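Local atomic coordinates of uncharacterized protein (Kribbella flavida, PDB entry 4LMI), a protein that is of unknown function but belongs to the SnoaL-like proteins of the NTF2 clan and is probably related to ketosteroid isomerases. Residues Y39-Q43 against T44-I48; A52-L55 against R56-Q59; E99-G103 against L104-V108. One frame throughout, in Å; residues are numbered along the deposited sequence. Where two conformers were deposited one is given.

From the N terminus, the chain first folds back on itself in interaction 1, where strands 37-41 and 46-49 form a hairpin closed at the turn round 42-45. Interaction 2 follows directly, within helix 51-59, where no loop is closed and bonds run turn to turn. Interaction 3 comes last, at the tight turn joining strands 90-101 and 104-111. The three stand in series; none nests in or crosses another. In space they meet: Ile-48 and Tyr-39 pack against Tyr-54 and Phe-57, and Val-108 lies against Tyr-39 and Tyr-54. Strands 37-41 and 104-111 are neighbours in the sheet of this NTF2-like fold, and helix 51-59 packs on it through Tyr-54 and Phe-57.

Interaction 1: Y39-Q43 against T44-I48; sequences YELPQ and TSERI
Tyr-39 and Ile-48 lie side by side on one face of an antiparallel hairpin and point the same way, with Ile-48 CD1 3.7 Å from ring atom CD2 of Tyr-39. The ring swings out with CG anti to the backbone N (chi1 175°), which lays it alongside Ile-48; it also meets the rings of Tyr-54 and Phe-57 of helix 51-59, and its hydroxyl bonds to Asp-110. Their backbones form a hydrogen-bonded pair, Tyr-39 with Ile-48. Leu-41 and Glu-46 likewise lie side by side on the same face, pointing the same way: Leu-41 CD1 comes within 3.3 Å of Glu-46 OE2. Thr-44 crosses Leu-41 obliquely. Its OG1, held between its own N and carbonyl carbon (chi1 59°), sits 3.2 Å from Leu-41 CB and donates to Glu-46 OE2 at 2.7 Å. That bond uses the anti side of the carboxylate, 19° out of its plane, while Arg-122 of the second subunit makes a salt bridge to the same oxygen. At the turn, Leu-41 O takes Thr-44 N and Glu-46 N from opposite faces of its carbonyl plane; Ser-45 and Glu-46 both face Leu-41, which makes a G1 beta bulge. On the reverse face stand Glu-40 and Arg-47, a non-hydrogen-bonded pair. Their charged ends do not touch, but a water lies between them, 2.7 Å from Glu-40 OE2 and 2.8 Å from Arg-47 NE, at the edge of the guanidinium and in its plane. Glu-40 OE2 also forms a salt bridge with Arg-38. The Tyr-39 and Ile-48 end thus packs on the helix, while the carboxylates collect several donors each, which probably keeps Glu-40 and Glu-46 ionised and, through Glu-46, ties the turn to the second subunit.

Interaction 2: A52-L55 against R56-Q59; sequences ADYL and RFNQ
Asn-58 sets its amide nitrogen over one face of the Tyr-54 ring, one turn back in helix 51-59 of this NTF2-like fold: ND2 stands 3.3 Å above the ring plane, over its centre. The ring and amide planes are 83° apart, so the amide meets the aromatic face nearly upright. This is the tight side. The same ND2 donates to Tyr-54 O at 2.8 Å, a bent bond that comes in from above the carbonyl plane, while Asn-58 N reaches that oxygen from the other face as the regular helical bond. The side chain can do this because CG of Asn-58 lies beside its backbone N (chi1 -72°), folding back toward the preceding turn. Phe-57 meets the ring obliquely from the same side, its CD2 3.9 Å from Tyr-54 CE1; Ile-48 of strand 46-49 packs on the Phe-57 ring and beside the backbone N of Tyr-54. With an alanine at Tyr-54, the Asn-58 amide would probably lose the ring face that backs it and turn more freely, and Tyr-17 would be left without the hydroxyl it bonds.

The opposite flank is looser and mostly open to solvent. Gln-59 lays its amide carbon CD 3.8 Å from Leu-55 CG, a plain van der Waals contact beside Trp-26 of helix 26-31. Arg-56 sends CG to within 3.4 Å of Ala-52 O, but its guanidinium leads away to a salt bridge with Glu-60, and Asp-53 stays apart from it. On the Asn-58 side, OD1 of that residue also bonds to a HEPES buffer molecule, probably from crystallisation, which may mark a pocket. A water joins the two polar ends of the tight pair, 2.7 Å from Tyr-54 OH and 2.7 Å from Asn-58 OD1.

Interaction 3: E99-G103 against L104-V108; sequences EVVDG and LVSRV
Glu-99 O takes two backbone donors at once, Ser-106 N at 2.7 Å and Arg-107 N at 3.2 Å, because both residues face it across the hairpin in a classic beta bulge. The hairpin joins strands 90-101 and 104-111, neighbours in the NTF2-like sheet. The remaining backbone bonds run from Glu-99 N to Arg-107 O and, in both directions, between Val-101 and Leu-104. The latter pair closes a two-residue type I' turn, whose inner residues Asp-102 and Gly-103 both have positive phi, a setting that suits the glycine. Leu-104 N approaches Val-101 O from above its carbonyl plane. A weaker C-H contact adds to these: Val-100 CA lies 3.3 Å from Leu-104 O.

Apolar contacts divide between the two faces. In Val-101, CG1 is anti to the backbone N (chi1 177°), which leaves CG2 beside that N, where it touches Ser-106 CB at 3.6 Å, next to the bulge. On the other face Val-100 and Val-105 turn inward, where both meet Leu-13 of helix 6-22.

Charged side chains meet by their stems alone. Glu-99 and Arg-107 touch CB to CB at 3.9 Å; then they diverge. In the conformer described, the Glu-99 chain bends at chi2 (-65°), its OE1 stays 7.0 Å from Arg-107 NE, and OE1 bonds instead to Ser-78 OG.

With the opposite charges this far apart in that conformer, any attraction between them is probably weak, and the hairpin end is probably held chiefly by its main-chain bonds and by Val-100 and Val-105 packed against helix 6-22.

Interaction 1: Y39-Q43 against T44-I48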
# COMPACT_ATOMS: atom_id res chain seq x y z
N TYR B 39 -13.65 -5.43 -6.81
CA TYR B 39 -12.36 -5.90 -6.32
C TYR B 39 -11.36 -5.95 -7.47
O TYR B 39 -11.67 -6.46 -8.54
CB TYR B 39 -12.53 -7.31 -5.74
CG TYR B 39 -11.27 -8.01 -5.29
CD1 TYR B 39 -10.62 -7.64 -4.12
CD2 TYR B 39 -10.75 -9.09 -6.02
CE1 TYR B 39 -9.48 -8.30 -3.68
CE2 TYR B 39 -9.61 -9.75 -5.59
CZ TYR B 39 -8.98 -9.35 -4.43
OH TYR B 39 -7.85 -10.01 -3.99
N GLU B 40 -10.16 -5.43 -7.23
CA GLU B 40 -9.08 -5.53 -8.20
C GLU B 40 -7.84 -6.11 -7.56
O GLU B 40 -7.54 -5.82 -6.40
CB GLU B 40 -8.71 -4.15 -8.75
CG GLU B 40 -9.75 -3.47 -9.62
CD GLU B 40 -9.24 -2.12 -10.09
OE1 GLU B 40 -8.40 -1.53 -9.37
OE2 GLU B 40 -9.65 -1.63 -11.15
N LEU B 41 -7.14 -6.94 -8.33
CA LEU B 41 -5.78 -7.37 -8.05
C LEU B 41 -4.92 -6.85 -9.19
O LEU B 41 -4.76 -7.55 -10.20
CB LEU B 41 -5.70 -8.89 -8.00
CG LEU B 41 -6.02 -9.65 -6.72
CD1 LEU B 41 -6.30 -11.12 -7.04
CD2 LEU B 41 -4.87 -9.53 -5.73
N PRO B 42 -4.39 -5.61 -9.07
CA PRO B 42 -3.67 -5.02 -10.20
C PRO B 42 -2.47 -5.82 -10.71
O PRO B 42 -2.21 -5.83 -11.92
CB PRO B 42 -3.22 -3.66 -9.65
CG PRO B 42 -4.30 -3.31 -8.68
CD PRO B 42 -4.66 -4.61 -8.02
N GLN B 43 -1.77 -6.51 -9.80
CA GLN B 43 -0.60 -7.31 -10.17
C GLN B 43 -0.93 -8.40 -11.19
O GLN B 43 -0.11 -8.74 -12.04
CB GLN B 43 0.02 -7.96 -8.93
CG GLN B 43 0.84 -7.04 -8.04
CD GLN B 43 1.05 -7.65 -6.67
OE1 GLN B 43 0.17 -7.55 -5.81
NE2 GLN B 43 2.20 -8.29 -6.46
N THR B 44 -2.14 -8.95 -11.10
CA THR B 44 -2.55 -10.07 -11.93
C THR B 44 -3.55 -9.68 -13.02
O THR B 44 -4.04 -10.54 -13.75
CB THR B 44 -3.23 -11.17 -11.09
OG1 THR B 44 -4.38 -10.61 -10.42
CG2 THR B 44 -2.28 -11.74 -10.06
N SER B 45 -3.86 -8.38 -13.11
CA SER B 45 -4.95 -7.89 -13.96
C SER B 45 -6.21 -8.74 -13.79
O SER B 45 -6.75 -9.29 -14.76
CB SER B 45 -4.52 -7.80 -15.42
OG SER B 45 -3.49 -6.84 -15.57
N GLU B 46 -6.67 -8.85 -12.55
CA GLU B 46 -7.94 -9.50 -12.24
C GLU B 46 -8.90 -8.53 -11.60
O GLU B 46 -8.49 -7.66 -10.82
CB GLU B 46 -7.73 -10.67 -11.29
CG GLU B 46 -7.14 -11.91 -11.93
CD GLU B 46 -6.80 -12.97 -10.91
OE1 GLU B 46 -7.33 -14.09 -11.02
OE2 GLU B 46 -6.01 -12.67 -9.99
N ARG B 47 -10.17 -8.68 -11.93
CA ARG B 47 -11.24 -7.91 -11.32
C ARG B 47 -12.39 -8.84 -10.97
O ARG B 47 -12.70 -9.76 -11.73
CB ARG B 47 -11.74 -6.83 -12.28
CG ARG B 47 -12.84 -5.93 -11.71
CD ARG B 47 -13.57 -5.20 -12.82
NE ARG B 47 -12.69 -4.30 -13.54
CZ ARG B 47 -12.98 -3.73 -14.71
NH1 ARG B 47 -14.13 -3.97 -15.32
NH2 ARG B 47 -12.09 -2.92 -15.27
N ILE B 48 -13.00 -8.61 -9.82
CA ILE B 48 -14.26 -9.27 -9.47
C ILE B 48 -15.30 -8.20 -9.20
O ILE B 48 -15.03 -7.24 -8.47
CB ILE B 48 -14.10 -10.20 -8.23
CG1 ILE B 48 -13.07 -11.29 -8.52
CG2 ILE B 48 -15.45 -10.81 -7.86
CD1 ILE B 48 -12.60 -12.07 -7.31
O HOH W 1 -10.08 -3.51 -13.08
O HOH W 2 -3.40 -4.52 -13.99
O HOH W 3 -0.84 -7.31 -14.55

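Interaction 2: A52-L55 against R56-Q59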
# COMPACT_ATOMS: atom_id res chain seq x y z
N ALA B 52 -21.88 -10.95 -4.68
CA ALA B 52 -22.05 -12.40 -4.78
C ALA B 52 -20.75 -13.09 -5.22
O ALA B 52 -20.27 -14.01 -4.55
CB ALA B 52 -23.20 -12.75 -5.71
N ASP B 53 -20.18 -12.63 -6.33
CA ASP B 53 -18.94 -13.23 -6.84
C ASP B 53 -17.75 -13.01 -5.91
O ASP B 53 -16.93 -13.91 -5.73
CB ASP B 53 -18.61 -12.71 -8.25
CG ASP B 53 -19.52 -13.30 -9.31
OD1 ASP B 53 -20.33 -14.20 -9.00
OD2 ASP B 53 -19.42 -12.87 -10.47
N TYR B 54 -17.67 -11.83 -5.30
CA TYR B 54 -16.57 -11.52 -4.41
C TYR B 54 -16.62 -12.40 -3.16
O TYR B 54 -15.59 -12.92 -2.72
CB TYR B 54 -16.50 -10.03 -4.06
CG TYR B 54 -15.28 -9.66 -3.23
CD1 TYR B 54 -13.99 -10.04 -3.64
CD2 TYR B 54 -15.41 -8.95 -2.05
CE1 TYR B 54 -12.88 -9.72 -2.88
CE2 TYR B 54 -14.30 -8.61 -1.28
CZ TYR B 54 -13.04 -9.00 -1.70
OH TYR B 54 -11.95 -8.66 -0.94
N LEU B 55 -17.83 -12.60 -2.63
CA LEU B 55 -18.01 -13.48 -1.47
C LEU B 55 -17.57 -14.91 -1.80
O LEU B 55 -16.82 -15.52 -1.04
CB LEU B 55 -19.47 -13.45 -0.97
CG LEU B 55 -19.81 -14.30 0.26
CD1 LEU B 55 -18.97 -13.91 1.48
CD2 LEU B 55 -21.30 -14.23 0.58
N ARG B 56 -18.03 -15.41 -2.94
CA ARG B 56 -17.64 -16.75 -3.42
C ARG B 56 -16.13 -16.92 -3.54
O ARG B 56 -15.59 -17.94 -3.12
CB ARG B 56 -18.31 -17.07 -4.76
CG ARG B 56 -19.80 -17.33 -4.67
CD ARG B 56 -20.31 -18.05 -5.91
NE ARG B 56 -20.00 -19.48 -5.87
CZ ARG B 56 -20.17 -20.33 -6.89
NH1 ARG B 56 -20.64 -19.90 -8.05
NH2 ARG B 56 -19.86 -21.61 -6.74
N PHE B 57 -15.46 -15.92 -4.11
CA PHE B 57 -14.00 -15.91 -4.27
C PHE B 57 -13.30 -16.13 -2.93
O PHE B 57 -12.39 -16.95 -2.82
CB PHE B 57 -13.54 -14.60 -4.93
CG PHE B 57 -12.07 -14.30 -4.78
CD1 PHE B 57 -11.12 -14.97 -5.54
CD2 PHE B 57 -11.63 -13.30 -3.91
CE1 PHE B 57 -9.77 -14.68 -5.41
CE2 PHE B 57 -10.28 -13.00 -3.78
CZ PHE B 57 -9.35 -13.70 -4.53
N ASN B 58 -13.75 -15.40 -1.91
CA ASN B 58 -13.21 -15.56 -0.56
C ASN B 58 -13.53 -16.91 0.08
O ASN B 58 -12.68 -17.51 0.73
CB ASN B 58 -13.68 -14.40 0.33
CG ASN B 58 -12.99 -13.10 -0.03
OD1 ASN B 58 -11.81 -12.91 0.26
ND2 ASN B 58 -13.73 -12.20 -0.69
N GLN B 59 -14.76 -17.40 -0.14
CA GLN B 59 -15.20 -18.68 0.41
C GLN B 59 -14.53 -19.89 -0.27
O GLN B 59 -14.26 -20.90 0.38
CB GLN B 59 -16.72 -18.80 0.34
CG GLN B 59 -17.46 -17.88 1.30
CD GLN B 59 -18.96 -17.88 1.07
OE1 GLN B 59 -19.44 -18.04 -0.05
NE2 GLN B 59 -19.72 -17.69 2.14
O HOH W 4 -10.38 -10.86 -0.75

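Interaction 3: E99-G103 against L104-V108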
# COMPACT_ATOMS: atom_id res chain seq x y z
N GLU B 99 -12.42 1.75 -0.51
CA GLU B 99 -13.25 2.94 -0.67
C GLU B 99 -14.63 2.61 -0.13
O GLU B 99 -15.16 1.53 -0.40
CB GLU B 99 -13.32 3.39 -2.14
CG GLU B 99 -11.97 3.62 -2.79
CD GLU B 99 -11.19 4.78 -2.17
OE1 GLU B 99 -11.80 5.61 -1.47
OE2 GLU B 99 -9.97 4.85 -2.39
N VAL B 100 -15.18 3.54 0.64
CA VAL B 100 -16.46 3.36 1.32
C VAL B 100 -17.50 4.31 0.73
O VAL B 100 -17.22 5.49 0.55
CB VAL B 100 -16.32 3.65 2.83
CG1 VAL B 100 -17.65 3.51 3.56
CG2 VAL B 100 -15.25 2.76 3.45
N VAL B 101 -18.68 3.78 0.42
CA VAL B 101 -19.81 4.58 -0.04
C VAL B 101 -21.03 4.17 0.78
O VAL B 101 -21.33 2.98 0.88
CB VAL B 101 -20.11 4.35 -1.55
CG1 VAL B 101 -21.34 5.14 -1.98
CG2 VAL B 101 -18.91 4.74 -2.41
N ASP B 102 -21.72 5.15 1.37
CA ASP B 102 -22.93 4.91 2.17
C ASP B 102 -22.73 3.85 3.26
O ASP B 102 -23.60 3.00 3.48
CB ASP B 102 -24.12 4.53 1.28
CG ASP B 102 -24.48 5.60 0.25
OD1 ASP B 102 -24.27 6.81 0.52
OD2 ASP B 102 -24.98 5.23 -0.84
N GLY B 103 -21.57 3.89 3.92
CA GLY B 103 -21.27 2.97 5.03
C GLY B 103 -20.97 1.53 4.63
O GLY B 103 -20.97 0.63 5.49
N LEU B 104 -20.73 1.31 3.34
CA LEU B 104 -20.40 -0.01 2.82
C LEU B 104 -19.12 0.06 1.99
O LEU B 104 -18.82 1.09 1.39
CB LEU B 104 -21.54 -0.56 1.94
CG LEU B 104 -22.91 -0.77 2.60
CD1 LEU B 104 -23.97 -1.11 1.56
CD2 LEU B 104 -22.84 -1.85 3.68
N VAL B 105 -18.38 -1.05 1.97
CA VAL B 105 -17.16 -1.16 1.17
C VAL B 105 -17.55 -1.25 -0.31
O VAL B 105 -18.19 -2.21 -0.74
CB VAL B 105 -16.32 -2.38 1.62
CG1 VAL B 105 -15.15 -2.64 0.67
CG2 VAL B 105 -15.82 -2.19 3.04
N SER B 106 -17.14 -0.24 -1.06
CA SER B 106 -17.49 -0.09 -2.47
C SER B 106 -16.38 -0.57 -3.41
O SER B 106 -16.66 -1.09 -4.49
CB SER B 106 -17.84 1.37 -2.75
OG SER B 106 -18.09 1.60 -4.12
N ARG B 107 -15.13 -0.38 -3.01
CA ARG B 107 -13.98 -0.80 -3.81
C ARG B 107 -12.94 -1.43 -2.91
O ARG B 107 -12.72 -0.97 -1.78
CB ARG B 107 -13.37 0.38 -4.57
CG ARG B 107 -14.32 1.03 -5.56
CD ARG B 107 -13.67 2.16 -6.34
NE ARG B 107 -14.68 2.83 -7.16
CZ ARG B 107 -14.93 2.54 -8.44
NH1 ARG B 107 -14.23 1.60 -9.07
NH2 ARG B 107 -15.87 3.21 -9.09
N VAL B 108 -12.31 -2.49 -3.41
CA VAL B 108 -11.19 -3.14 -2.72
C VAL B 108 -10.10 -3.29 -3.77
O VAL B 108 -10.35 -3.86 -4.83
CB VAL B 108 -11.57 -4.54 -2.17
CG1 VAL B 108 -10.38 -5.24 -1.55
CG2 VAL B 108 -12.71 -4.45 -1.17